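Long-range contacts in Eps1p (Saccharomyces cerevisiae, PDB 4TW5), which belongs to the thioredoxin superfamily and here apparently comprises two consecutive thioredoxin-like domains: residues 28-33 with 89-94; 45-50 with 63-68; 157-162 with 234-239. All coordinates share one frame; numbering follows the deposited sequence.

Contact 1: residues 28-33 with 89-94; sequences HIIDFY and RLYNPS
His28, Ile29 and Ile30 pair with Tyr91, Leu90 and Arg89 in an antiparallel strand pair whose short axes run at 138° and come within 4.7 Å. His28-Tyr91 and Ile30-Arg89 are hydrogen-bonded pairs. In each, both backbone N-H groups are used. The shortest of the four bonds runs from Ile30 N to Arg89 O, 2.7 Å. Ile29-Leu90, between them, is a non-hydrogen-bonded pair. Its backbone adds CA-H...O contacts, including Leu90 CA to His28 O at 3.3 Å. Ile29 CG1 meets Leu90 CD1 at 3.7 Å, the two side chains meeting at a slant. CG of Leu90 stands anti to its own backbone N (chi1 -176°). CD1 then comes toward the other strand, close to His28 O as well as Ile29.

The pair lies in the central sheet of a thioredoxin fold. Strand 27-33 is an inner strand there, bonded to strand 63-69 on its other side.

The face away from Ile29 and Leu90 carries His28, Ile30, Arg89 and Tyr91, joined by Phe32. His28 NE2 is hydrogen-bonded to Glu22. Ile30 sends CD1 across the Tyr91 side chain at about a right angle, 3.9 Å from Tyr91 CD1. Phe32 and Tyr91 point at each other tip to tip, with CE1 of Phe32 4.0 Å from CE1 of Tyr91. The Tyr91 atom lies at the edge of the Phe32 ring. Arg89 runs extended past Phe32 and crosses it at about a right angle. CD of Arg89 touches CE1 of Phe32 at 4.0 Å. Arg89 NH1 gives a hydrogen bond to Tyr91 OH, 3.1 Å, somewhat out of the guanidinium plane. Arg89 also forms a salt bridge with Glu87, and Tyr91 OH bonds to Glu80. Phe19 and Leu23 of helix 19-23 pack on Ile30; Leu23 also touches Tyr91.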
# COMPACT_ATOMS: atom_id res chain seq x y z
N HIS A 28 -30.93 27.23 -28.45
CA HIS A 28 -31.22 26.99 -29.85
C HIS A 28 -30.12 26.19 -30.50
O HIS A 28 -28.94 26.45 -30.30
CB HIS A 28 -31.43 28.31 -30.58
CG HIS A 28 -32.74 28.93 -30.28
ND1 HIS A 28 -32.98 29.61 -29.10
CD2 HIS A 28 -33.91 28.96 -30.97
CE1 HIS A 28 -34.24 30.03 -29.08
NE2 HIS A 28 -34.81 29.66 -30.21
N ILE A 29 -30.52 25.15 -31.23
CA ILE A 29 -29.60 24.38 -32.04
C ILE A 29 -29.84 24.72 -33.50
O ILE A 29 -30.86 24.35 -34.06
CB ILE A 29 -29.75 22.88 -31.81
CG1 ILE A 29 -29.49 22.53 -30.34
CG2 ILE A 29 -28.81 22.13 -32.69
CD1 ILE A 29 -29.73 21.07 -30.04
N ILE A 30 -28.93 25.47 -34.10
CA ILE A 30 -29.19 26.02 -35.41
C ILE A 30 -28.37 25.40 -36.53
O ILE A 30 -27.15 25.21 -36.42
CB ILE A 30 -28.94 27.53 -35.43
CG1 ILE A 30 -29.67 28.20 -34.26
CG2 ILE A 30 -29.41 28.14 -36.75
CD1 ILE A 30 -29.37 29.69 -34.11
N ASP A 31 -29.06 25.07 -37.62
CA ASP A 31 -28.41 24.56 -38.81
C ASP A 31 -28.19 25.68 -39.83
O ASP A 31 -29.10 26.06 -40.55
CB ASP A 31 -29.23 23.42 -39.45
CG ASP A 31 -28.71 23.04 -40.83
OD1 ASP A 31 -27.51 23.25 -41.10
OD2 ASP A 31 -29.50 22.53 -41.65
N PHE A 32 -26.97 26.21 -39.86
CA PHE A 32 -26.59 27.15 -40.92
C PHE A 32 -26.29 26.33 -42.16
O PHE A 32 -25.24 25.69 -42.26
CB PHE A 32 -25.40 28.01 -40.48
CG PHE A 32 -25.73 28.94 -39.35
CD1 PHE A 32 -25.68 28.51 -38.04
CD2 PHE A 32 -26.14 30.24 -39.62
CE1 PHE A 32 -26.02 29.37 -37.01
CE2 PHE A 32 -26.48 31.10 -38.59
CZ PHE A 32 -26.41 30.67 -37.29
N TYR A 33 -27.22 26.36 -43.11
CA TYR A 33 -27.15 25.47 -44.26
C TYR A 33 -27.19 26.28 -45.53
O TYR A 33 -27.48 27.48 -45.52
CB TYR A 33 -28.31 24.48 -44.25
CG TYR A 33 -29.62 25.11 -44.69
CD1 TYR A 33 -30.12 24.90 -45.98
CD2 TYR A 33 -30.34 25.93 -43.84
CE1 TYR A 33 -31.29 25.48 -46.39
CE2 TYR A 33 -31.53 26.51 -44.24
CZ TYR A 33 -31.99 26.28 -45.53
OH TYR A 33 -33.17 26.85 -45.94
N ARG A 89 -24.90 24.52 -34.79
CA ARG A 89 -24.41 25.29 -33.64
C ARG A 89 -25.41 25.42 -32.48
O ARG A 89 -26.63 25.38 -32.69
CB ARG A 89 -24.04 26.70 -34.09
CG ARG A 89 -22.91 26.81 -35.09
CD ARG A 89 -22.56 28.26 -35.28
NE ARG A 89 -21.39 28.46 -36.11
CZ ARG A 89 -20.71 29.61 -36.17
NH1 ARG A 89 -21.11 30.65 -35.48
NH2 ARG A 89 -19.65 29.71 -36.95
N LEU A 90 -24.88 25.55 -31.27
CA LEU A 90 -25.67 25.82 -30.07
C LEU A 90 -25.52 27.28 -29.60
O LEU A 90 -24.41 27.77 -29.38
CB LEU A 90 -25.29 24.88 -28.93
CG LEU A 90 -26.13 25.02 -27.64
CD1 LEU A 90 -27.60 24.58 -27.86
CD2 LEU A 90 -25.51 24.22 -26.52
N TYR A 91 -26.64 27.95 -29.42
CA TYR A 91 -26.66 29.31 -28.91
C TYR A 91 -27.46 29.38 -27.62
O TYR A 91 -28.33 28.55 -27.38
CB TYR A 91 -27.25 30.26 -29.94
CG TYR A 91 -26.32 30.59 -31.09
CD1 TYR A 91 -26.08 29.66 -32.09
CD2 TYR A 91 -25.73 31.84 -31.20
CE1 TYR A 91 -25.25 29.96 -33.16
CE2 TYR A 91 -24.89 32.14 -32.27
CZ TYR A 91 -24.66 31.19 -33.24
OH TYR A 91 -23.85 31.47 -34.30
N ASN A 92 -27.11 30.33 -26.76
CA ASN A 92 -27.98 30.66 -25.65
C ASN A 92 -28.33 32.16 -25.79
O ASN A 92 -27.92 32.78 -26.78
CB ASN A 92 -27.36 30.26 -24.31
CG ASN A 92 -26.04 31.00 -23.98
OD1 ASN A 92 -25.63 31.95 -24.64
ND2 ASN A 92 -25.40 30.54 -22.92
N PRO A 93 -29.11 32.74 -24.87
CA PRO A 93 -29.36 34.19 -24.97
C PRO A 93 -28.10 35.09 -24.98
O PRO A 93 -28.18 36.22 -25.49
CB PRO A 93 -30.20 34.49 -23.71
CG PRO A 93 -30.89 33.21 -23.41
CD PRO A 93 -29.94 32.11 -23.81
N SER A 94 -26.99 34.64 -24.42
CA SER A 94 -25.73 35.40 -24.53
C SER A 94 -25.01 35.23 -25.86
O SER A 94 -24.06 35.96 -26.13
CB SER A 94 -24.75 35.06 -23.40
OG SER A 94 -25.39 35.12 -22.13

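Contact 2: residues 45-50 with 63-68; sequences PVWMET and ITFSQV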
# COMPACT_ATOMS: atom_id res chain seq x y z
N PRO A 45 -33.76 16.40 -44.67
CA PRO A 45 -34.88 15.56 -44.24
C PRO A 45 -34.65 14.96 -42.85
O PRO A 45 -35.60 14.64 -42.16
CB PRO A 45 -34.93 14.47 -45.31
CG PRO A 45 -33.54 14.37 -45.79
CD PRO A 45 -32.95 15.75 -45.72
N VAL A 46 -33.39 14.77 -42.48
CA VAL A 46 -33.06 14.31 -41.14
C VAL A 46 -33.42 15.37 -40.11
O VAL A 46 -33.96 15.06 -39.04
CB VAL A 46 -31.56 13.96 -41.02
CG1 VAL A 46 -31.07 14.07 -39.57
CG2 VAL A 46 -31.29 12.59 -41.60
N TRP A 47 -33.18 16.62 -40.46
CA TRP A 47 -33.49 17.73 -39.58
C TRP A 47 -34.96 17.84 -39.25
O TRP A 47 -35.33 18.04 -38.09
CB TRP A 47 -33.04 19.04 -40.21
CG TRP A 47 -32.96 20.14 -39.23
CD1 TRP A 47 -33.92 21.06 -38.94
CD2 TRP A 47 -31.83 20.48 -38.40
NE1 TRP A 47 -33.47 21.94 -37.99
CE2 TRP A 47 -32.19 21.60 -37.65
CE3 TRP A 47 -30.56 19.92 -38.24
CZ2 TRP A 47 -31.32 22.18 -36.71
CZ3 TRP A 47 -29.69 20.51 -37.32
CH2 TRP A 47 -30.08 21.63 -36.57
N MET A 48 -35.80 17.69 -40.26
CA MET A 48 -37.23 17.84 -40.06
C MET A 48 -37.83 16.71 -39.26
O MET A 48 -38.78 16.91 -38.50
CB MET A 48 -37.94 17.95 -41.41
CG MET A 48 -37.44 19.08 -42.27
SD MET A 48 -38.28 19.18 -43.85
CE MET A 48 -37.23 20.35 -44.70
N GLU A 49 -37.32 15.51 -39.44
CA GLU A 49 -37.75 14.42 -38.58
C GLU A 49 -37.23 14.64 -37.16
O GLU A 49 -37.89 14.24 -36.22
CB GLU A 49 -37.35 13.06 -39.13
CG GLU A 49 -35.90 12.76 -39.16
CD GLU A 49 -35.63 11.59 -40.06
OE1 GLU A 49 -36.59 10.85 -40.38
OE2 GLU A 49 -34.45 11.42 -40.45
N THR A 50 -36.01 15.19 -37.02
CA THR A 50 -35.44 15.51 -35.72
C THR A 50 -36.39 16.45 -35.00
O THR A 50 -36.89 16.16 -33.89
CB THR A 50 -34.06 16.20 -35.84
OG1 THR A 50 -33.10 15.28 -36.37
CG2 THR A 50 -33.58 16.72 -34.46
N ILE A 63 -35.54 24.04 -25.39
CA ILE A 63 -34.55 23.92 -26.45
C ILE A 63 -35.26 23.85 -27.79
O ILE A 63 -36.19 23.09 -27.95
CB ILE A 63 -33.68 22.65 -26.31
CG1 ILE A 63 -32.97 22.60 -24.97
CG2 ILE A 63 -32.66 22.59 -27.43
CD1 ILE A 63 -32.34 21.25 -24.72
N THR A 64 -34.80 24.65 -28.75
CA THR A 64 -35.46 24.70 -30.03
C THR A 64 -34.50 24.39 -31.17
O THR A 64 -33.41 24.93 -31.23
CB THR A 64 -36.10 26.10 -30.27
OG1 THR A 64 -37.16 26.29 -29.34
CG2 THR A 64 -36.67 26.22 -31.69
N PHE A 65 -34.91 23.54 -32.10
CA PHE A 65 -34.13 23.38 -33.32
C PHE A 65 -34.56 24.40 -34.36
O PHE A 65 -35.75 24.50 -34.70
CB PHE A 65 -34.28 21.98 -33.87
CG PHE A 65 -33.58 20.92 -33.07
CD1 PHE A 65 -32.31 20.49 -33.42
CD2 PHE A 65 -34.21 20.33 -31.98
CE1 PHE A 65 -31.68 19.49 -32.69
CE2 PHE A 65 -33.59 19.33 -31.26
CZ PHE A 65 -32.31 18.91 -31.61
N SER A 66 -33.58 25.13 -34.89
CA SER A 66 -33.82 26.18 -35.87
C SER A 66 -32.85 26.05 -37.05
O SER A 66 -31.96 25.21 -37.05
CB SER A 66 -33.66 27.56 -35.25
OG SER A 66 -34.41 27.68 -34.07
N GLN A 67 -33.04 26.91 -38.05
CA GLN A 67 -32.23 26.93 -39.25
C GLN A 67 -32.01 28.33 -39.72
O GLN A 67 -32.75 29.23 -39.37
CB GLN A 67 -32.88 26.15 -40.39
CG GLN A 67 -32.64 24.67 -40.37
CD GLN A 67 -33.43 23.98 -41.45
OE1 GLN A 67 -34.59 24.32 -41.71
NE2 GLN A 67 -32.81 23.01 -42.10
N VAL A 68 -30.94 28.50 -40.49
CA VAL A 68 -30.67 29.75 -41.18
C VAL A 68 -30.23 29.43 -42.62
O VAL A 68 -29.20 28.78 -42.82
CB VAL A 68 -29.56 30.56 -40.49
CG1 VAL A 68 -29.19 31.74 -41.36
CG2 VAL A 68 -30.01 31.04 -39.14
O HOH W 1 -35.52 23.68 -37.75
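Trp47 lies between Phe65 and Gln67, which meet opposite faces of its indole. Phe65 turns its edge to the six-membered ring. The planes stand at 83°, with centroids 5.6 Å apart, so the stack is T-shaped. On the other face Gln67 CG makes a CH-pi contact, 4.1 Å from the centroid of the five-membered ring. The Gln67 amide lies nearly parallel to the indole, and the Gln67 chain runs alongside the ring, heading the other way. Trp47 CZ2 also comes 3.1 Å from Ser66 O. CG of Trp47 is anti to the backbone N (chi1 -163°), which carries the ring from the helix out to the strand.

Helix 44-53 belongs to the beta-alpha-beta crossover between strands 27-33 and 63-69 of the thioredoxin fold, and here it packs on strand 63-69. About one turn further along the helix, Thr50 sets CG2 over a face of the Phe65 ring, 3.9 Å from its centroid. Thr50 OG1 gives a hydrogen bond to Val46 O, 2.8 Å, an oxygen that also accepts from Thr50 N on the other side of its carbonyl plane. Trp47 NE1 donates to a water in the ring plane, 2.7 Å away. That water also makes a weak bond to Phe65 O.

Contact 3: residues 157-162 with 234-239; sequences VSFWPT and KVALVL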
# COMPACT_ATOMS: atom_id res chain seq x y z
N VAL A 157 -15.09 6.29 -15.00
CA VAL A 157 -14.78 6.26 -13.58
C VAL A 157 -13.74 7.29 -13.19
O VAL A 157 -12.71 7.47 -13.88
CB VAL A 157 -14.30 4.88 -13.12
CG1 VAL A 157 -14.07 4.86 -11.60
CG2 VAL A 157 -15.31 3.82 -13.54
N SER A 158 -14.04 7.98 -12.10
CA SER A 158 -13.18 9.01 -11.53
C SER A 158 -12.58 8.50 -10.22
O SER A 158 -13.24 7.80 -9.45
CB SER A 158 -13.97 10.30 -11.30
OG SER A 158 -15.02 10.09 -10.39
N PHE A 159 -11.33 8.89 -9.98
CA PHE A 159 -10.53 8.46 -8.83
C PHE A 159 -10.10 9.67 -8.01
O PHE A 159 -9.61 10.66 -8.55
CB PHE A 159 -9.30 7.66 -9.30
CG PHE A 159 -9.65 6.42 -10.06
CD1 PHE A 159 -10.00 6.50 -11.41
CD2 PHE A 159 -9.65 5.19 -9.43
CE1 PHE A 159 -10.33 5.36 -12.10
CE2 PHE A 159 -10.00 4.05 -10.12
CZ PHE A 159 -10.34 4.13 -11.45
N TRP A 160 -10.28 9.60 -6.69
CA TRP A 160 -10.12 10.78 -5.82
C TRP A 160 -9.17 10.57 -4.64
O TRP A 160 -9.18 9.51 -4.03
CB TRP A 160 -11.48 11.21 -5.27
CG TRP A 160 -12.47 11.53 -6.32
CD1 TRP A 160 -13.19 10.64 -7.07
CD2 TRP A 160 -12.88 12.84 -6.74
NE1 TRP A 160 -14.01 11.32 -7.94
CE2 TRP A 160 -13.84 12.67 -7.75
CE3 TRP A 160 -12.51 14.14 -6.36
CZ2 TRP A 160 -14.44 13.75 -8.40
CZ3 TRP A 160 -13.11 15.21 -7.00
CH2 TRP A 160 -14.07 15.01 -8.01
N PRO A 161 -8.41 11.62 -4.28
CA PRO A 161 -7.56 11.53 -3.09
C PRO A 161 -8.37 11.76 -1.83
O PRO A 161 -8.24 12.80 -1.18
CB PRO A 161 -6.54 12.65 -3.31
CG PRO A 161 -7.27 13.66 -4.08
CD PRO A 161 -8.36 12.97 -4.87
N THR A 162 -9.18 10.77 -1.47
CA THR A 162 -10.04 10.88 -0.30
C THR A 162 -10.52 9.50 0.08
O THR A 162 -10.31 8.55 -0.67
CB THR A 162 -11.27 11.76 -0.58
OG1 THR A 162 -12.06 11.90 0.60
CG2 THR A 162 -12.11 11.11 -1.67
N LYS A 234 -8.30 11.64 -11.13
CA LYS A 234 -8.07 11.00 -12.42
C LYS A 234 -9.36 10.39 -12.95
O LYS A 234 -10.25 10.07 -12.18
CB LYS A 234 -6.99 9.93 -12.30
CG LYS A 234 -5.67 10.50 -11.82
CD LYS A 234 -5.05 11.42 -12.84
CE LYS A 234 -3.61 11.72 -12.40
NZ LYS A 234 -2.84 12.49 -13.43
N VAL A 235 -9.43 10.24 -14.27
CA VAL A 235 -10.57 9.67 -14.96
C VAL A 235 -10.12 8.59 -15.94
O VAL A 235 -9.15 8.80 -16.68
CB VAL A 235 -11.36 10.76 -15.74
CG1 VAL A 235 -12.48 10.15 -16.61
CG2 VAL A 235 -11.93 11.80 -14.79
N ALA A 236 -10.82 7.45 -15.95
CA ALA A 236 -10.56 6.35 -16.89
C ALA A 236 -11.86 5.71 -17.42
O ALA A 236 -12.86 5.63 -16.71
CB ALA A 236 -9.72 5.30 -16.22
N LEU A 237 -11.84 5.19 -18.64
CA LEU A 237 -13.03 4.53 -19.19
C LEU A 237 -12.92 3.01 -19.10
O LEU A 237 -11.84 2.45 -19.34
CB LEU A 237 -13.26 4.93 -20.63
CG LEU A 237 -14.52 4.42 -21.33
CD1 LEU A 237 -15.78 4.93 -20.65
CD2 LEU A 237 -14.49 4.90 -22.75
N VAL A 238 -14.00 2.37 -18.67
CA VAL A 238 -14.13 0.92 -18.66
C VAL A 238 -15.10 0.45 -19.75
O VAL A 238 -16.26 0.84 -19.78
CB VAL A 238 -14.62 0.36 -17.31
CG1 VAL A 238 -14.60 -1.16 -17.35
CG2 VAL A 238 -13.79 0.89 -16.13
N LEU A 239 -14.61 -0.38 -20.67
CA LEU A 239 -15.43 -0.93 -21.74
C LEU A 239 -16.19 -2.14 -21.24
O LEU A 239 -15.63 -3.00 -20.57
CB LEU A 239 -14.56 -1.29 -22.93
CG LEU A 239 -13.89 -0.07 -23.57
CD1 LEU A 239 -13.09 -0.48 -24.80
CD2 LEU A 239 -14.93 0.98 -23.96
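CG of Phe159 stands anti to its own carbonyl carbon (chi1 -61°), beside its backbone N. The ring there lies with its edge toward strand 234-238. That edge meets Lys234 O in the ring plane, with CD1 of Phe159 3.7 Å from Lys234 O. CE1 of Phe159 goes further, to Ala236 CB at 4.2 Å. Ser158 OG sits between its own backbone N and carbonyl carbon (chi1 62°). From there it accepts a hydrogen bond from Trp160 NE1, 2.9 Å, and is also hydrogen-bonded to Gly202 O.

The strands are antiparallel, at 153°. Val157-Ala236 and Phe159-Lys234 are hydrogen-bonded pairs. Lys234 O takes a short bond from Phe159 N, 2.7 Å, and a CA-H contact from Ser158 CA at 3.2 Å. Ala236 N to Val157 O is 2.8 Å. Past the last bridge, Val238 puts CG2 4.2 Å from CG2 of Val157, the two side chains meeting aslant. Ser158 and Val235 make the non-hydrogen-bonded pair between the two bonded ones.

The strand order and the Cys177-Cys180 pair after the strand are consistent with a second thioredoxin-like domain. Just after the strand, Pro161 is the centre of an inverse gamma turn. Helix 180-196 packs over the face of Ser158 and Val235 through Trp187 and Phe183. Phe143 of helix 140-150 meets the Phe159 ring edge-to-face on the other side of the sheet. Strand 155-160 lies between strands 200-205 and 234-238, and strand 247-249 continues the sheet beyond the latter.

In the fold
Contacts 1 and 2 belong to the same thioredoxin-type domain, with centres 11 Å apart. They meet where strand 27-33 of contact 1 runs beside strand 63-69 of contact 2. Ile29 N lies 2.9 Å from Thr64 O, and Ile29 O lies 3.0 Å from Ser66 N, both probable hydrogen bonds. The chain between residues 28-33 and 45-50 carries the Cys37-Cys40 disulfide. Contact 3 lies on the opposite side of the chain's centre. Its centre is about 33 Å from that of contact 1 and 36 Å from that of contact 2, and neither touches it. Contacts 1 and 3 are similar pairings of an inner strand with an antiparallel neighbour. The Cys177-Cys180 disulfide follows residues 157-162 in the chain.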